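Local coordinates for pollen receptor-like kinase 3 (Arabidopsis thaliana, PDB 5WLS), which is a pollen receptor-like kinase whose leucine-rich-repeat extracellular domain resembles that of the SERK co-receptors, which suggests a role in signalling, at the glycan on Asn98. Residues are numbered along the deposited sequence; one frame, centred on the assembly and turned at random.

The glycan on Asn98. Residues 50, 75, 97-98, 123. With NAG (2-acetamido-2-deoxy-beta-D-glucopyranose), chain B; NAG (2-acetamido-2-deoxy-beta-D-glucopyranose), chain C.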
ATOM      1  N   ARG A  50     -12.634   5.638   6.696  1.00 47.43           N
ATOM      2  CA  ARG A  50     -13.696   6.646   6.641  1.00 40.00           C
ATOM      3  C   ARG A  50     -13.851   7.366   7.977  1.00 42.30           C
ATOM      4  O   ARG A  50     -14.964   7.602   8.453  1.00 43.29           O
ATOM      5  CB  ARG A  50     -15.024   6.025   6.210  1.00 38.23           C
ATOM      6  CG  ARG A  50     -14.946   5.192   4.945  1.00 42.48           C
ATOM      7  CD  ARG A  50     -16.331   4.856   4.427  1.00 44.39           C
ATOM      8  NE  ARG A  50     -16.290   3.847   3.375  1.00 53.85           N
ATOM      9  CZ  ARG A  50     -16.223   4.104   2.074  1.00 49.93           C
ATOM     10  NH1 ARG A  50     -16.197   5.354   1.636  1.00 42.15           N
ATOM     11  NH2 ARG A  50     -16.189   3.100   1.208  1.00 57.14           N
ATOM     12  N   ASN A  75      -9.752   5.288   2.452  1.00 34.29           N
ATOM     13  CA  ASN A  75     -10.686   6.415   2.407  1.00 37.91           C
ATOM     14  C   ASN A  75     -10.593   7.299   3.659  1.00 37.79           C
ATOM     15  O   ASN A  75     -11.512   7.385   4.479  1.00 35.79           O
ATOM     16  CB  ASN A  75     -12.131   5.936   2.154  1.00 35.50           C
ATOM     17  CG  ASN A  75     -12.242   5.074   0.921  1.00 43.80           C
ATOM     18  OD1 ASN A  75     -12.071   5.559  -0.194  1.00 53.39           O
ATOM     19  ND2 ASN A  75     -12.559   3.797   1.108  1.00 39.24           N
ATOM     20  N   SER A  97      -5.994   2.836   0.029  1.00 32.27           N
ATOM     21  CA  SER A  97      -6.889   3.329  -1.017  1.00 32.36           C
ATOM     22  C   SER A  97      -7.518   4.678  -0.697  1.00 32.75           C
ATOM     23  O   SER A  97      -7.775   5.024   0.466  1.00 41.39           O
ATOM     24  CB  SER A  97      -7.991   2.311  -1.253  1.00 38.19           C
ATOM     25  OG  SER A  97      -7.548   1.196  -2.012  1.00 39.25           O
ATOM     26  N   ASN A  98      -7.633   5.481  -1.744  1.00 32.55           N
ATOM     27  CA  ASN A  98      -8.260   6.805  -1.713  1.00 33.03           C
ATOM     28  C   ASN A  98      -7.765   7.627  -0.488  1.00 38.65           C
ATOM     29  O   ASN A  98      -8.495   7.891   0.478  1.00 33.64           O
ATOM     30  CB  ASN A  98      -9.797   6.718  -1.632  1.00 33.75           C
ATOM     31  CG  ASN A  98     -10.403   5.616  -2.351  1.00 58.14           C
ATOM     32  OD1 ASN A  98     -10.200   4.532  -1.926  1.00 71.50           O
ATOM     33  ND2 ASN A  98     -11.274   5.893  -3.268  1.00 61.25           N
ATOM     34  N   ASN A 123      -5.420   5.928  -6.169  1.00 41.20           N
ATOM     35  CA  ASN A 123      -6.167   7.172  -5.982  1.00 35.84           C
ATOM     36  C   ASN A 123      -5.587   8.043  -4.870  1.00 42.16           C
ATOM     37  O   ASN A 123      -6.313   8.736  -4.153  1.00 39.77           O
ATOM     38  CB  ASN A 123      -7.648   6.887  -5.737  1.00 32.51           C
ATOM     39  CG  ASN A 123      -8.315   6.251  -6.935  1.00 43.51           C
ATOM     40  OD1 ASN A 123      -8.266   6.784  -8.043  1.00 42.61           O
ATOM     41  ND2 ASN A 123      -8.936   5.094  -6.722  1.00 45.94           N
TER
HETATM   42  C1  NAG B   1     -12.036   5.048  -4.144  0.97 61.62           C
HETATM   43  C2  NAG B   1     -12.799   3.835  -3.638  0.97 49.87           C
HETATM   44  C3  NAG B   1     -13.788   3.347  -4.689  0.97 49.76           C
HETATM   45  C4  NAG B   1     -14.794   4.428  -5.057  0.97 48.93           C
HETATM   46  C5  NAG B   1     -14.020   5.734  -5.404  0.97 46.59           C
HETATM   47  C6  NAG B   1     -14.926   6.957  -5.437  0.97 44.18           C
HETATM   48  C7  NAG B   1     -12.060   2.021  -2.166  0.97 44.25           C
HETATM   49  C8  NAG B   1     -11.100   0.955  -1.924  0.97 41.73           C
HETATM   50  N2  NAG B   1     -11.896   2.740  -3.283  0.97 41.71           N
HETATM   51  O3  NAG B   1     -14.415   2.142  -4.227  0.97 44.04           O
HETATM   52  O4  NAG B   1     -15.450   4.037  -6.266  0.97 53.56           O
HETATM   53  O5  NAG B   1     -12.937   6.058  -4.510  0.97 56.46           O
HETATM   54  O6  NAG B   1     -15.942   6.932  -4.434  0.97 57.62           O
HETATM   55  O7  NAG B   1     -12.988   2.269  -1.367  0.97 44.39           O
HETATM   56  C1  NAG C   2     -16.867   4.202  -6.249  0.78 58.21           C
HETATM   57  C2  NAG C   2     -17.326   3.837  -7.663  0.78 56.07           C
HETATM   58  C3  NAG C   2     -18.855   3.768  -7.739  0.78 66.24           C
HETATM   59  C4  NAG C   2     -19.421   2.925  -6.606  0.78 65.21           C
HETATM   60  C5  NAG C   2     -18.870   3.409  -5.276  0.78 60.49           C
HETATM   61  C6  NAG C   2     -19.336   2.575  -4.099  0.78 56.33           C
HETATM   62  C7  NAG C   2     -15.682   4.619  -9.329  0.78 51.57           C
HETATM   63  C8  NAG C   2     -15.324   5.709 -10.301  0.78 46.18           C
HETATM   64  N2  NAG C   2     -16.819   4.791  -8.639  0.78 52.76           N
HETATM   65  O3  NAG C   2     -19.235   3.207  -8.994  0.78 74.83           O
HETATM   66  O4  NAG C   2     -20.836   3.041  -6.596  0.78 59.63           O
HETATM   67  O5  NAG C   2     -17.440   3.334  -5.330  0.78 63.40           O
HETATM   68  O6  NAG C   2     -19.613   3.407  -2.980  0.78 55.48           O
HETATM   69  O7  NAG C   2     -14.968   3.636  -9.171  0.78 55.08           O
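This is an N-glycosylation site on a leucine-rich-repeat solenoid, in the turn that follows strand 93-95. Its anchor, Asn98, heads the sequon Asn-Asn-Ser and lies in the loop before strand 100-102. Arg50, Asn75, Asn98 and Asn123 all take positive phi and psi values, and their side chains line up in a row along the solenoid, which suggests that they occupy equivalent turns of successive repeats. The Asn98 amide nitrogen ND2 is joined to C1 of the first NAG (chain B) at 1.4 Å; CG lies beside the backbone N (chi1 -35°), roughly opposite the carbonyl carbon. Its OD1 lies 2.8 Å from the acetamido N2 of NAG (chain B), but the N-H of N2 is not directed at OD1, so the short approach is not a hydrogen bond.

The sugar's acetamido arm turns back along the row toward Asn75, whose CG likewise lies beside the backbone N and opposite the carbonyl carbon, as in Arg50 and Asn123. Asn75 ND2 donates to the acetyl carbonyl O7 of NAG (chain B) over 2.9 Å. This bond is nearly straight, 170° at the hydrogen, and O7 lies within 4° of the Asn75 amide plane. At the other end of the arm, the methyl C8 of NAG (chain B) packs against Ser97 CB at 3.5 Å, so a polar and an apolar contact both bear on the acetamido group. An alanine in place of Asn75 would remove the amide and would probably leave the acetamido arm less firmly oriented, although the covalent link would remain.

Arg50, extended from CG to NE, lays one guanidinium face over Asn75 ND2, which sits 3.6 Å above that plane and toward its rim. This second-shell contact may help position the Asn75 amide. On the opposite flank, Asn123 ND2 approaches C1 of NAG (chain B) only to 4.0 Å, a peripheral contact.

Contact with the protein buries 134 Å² of NAG (chain B) against 5 Å² of the partly occupied NAG (chain C), which therefore projects away from the solenoid.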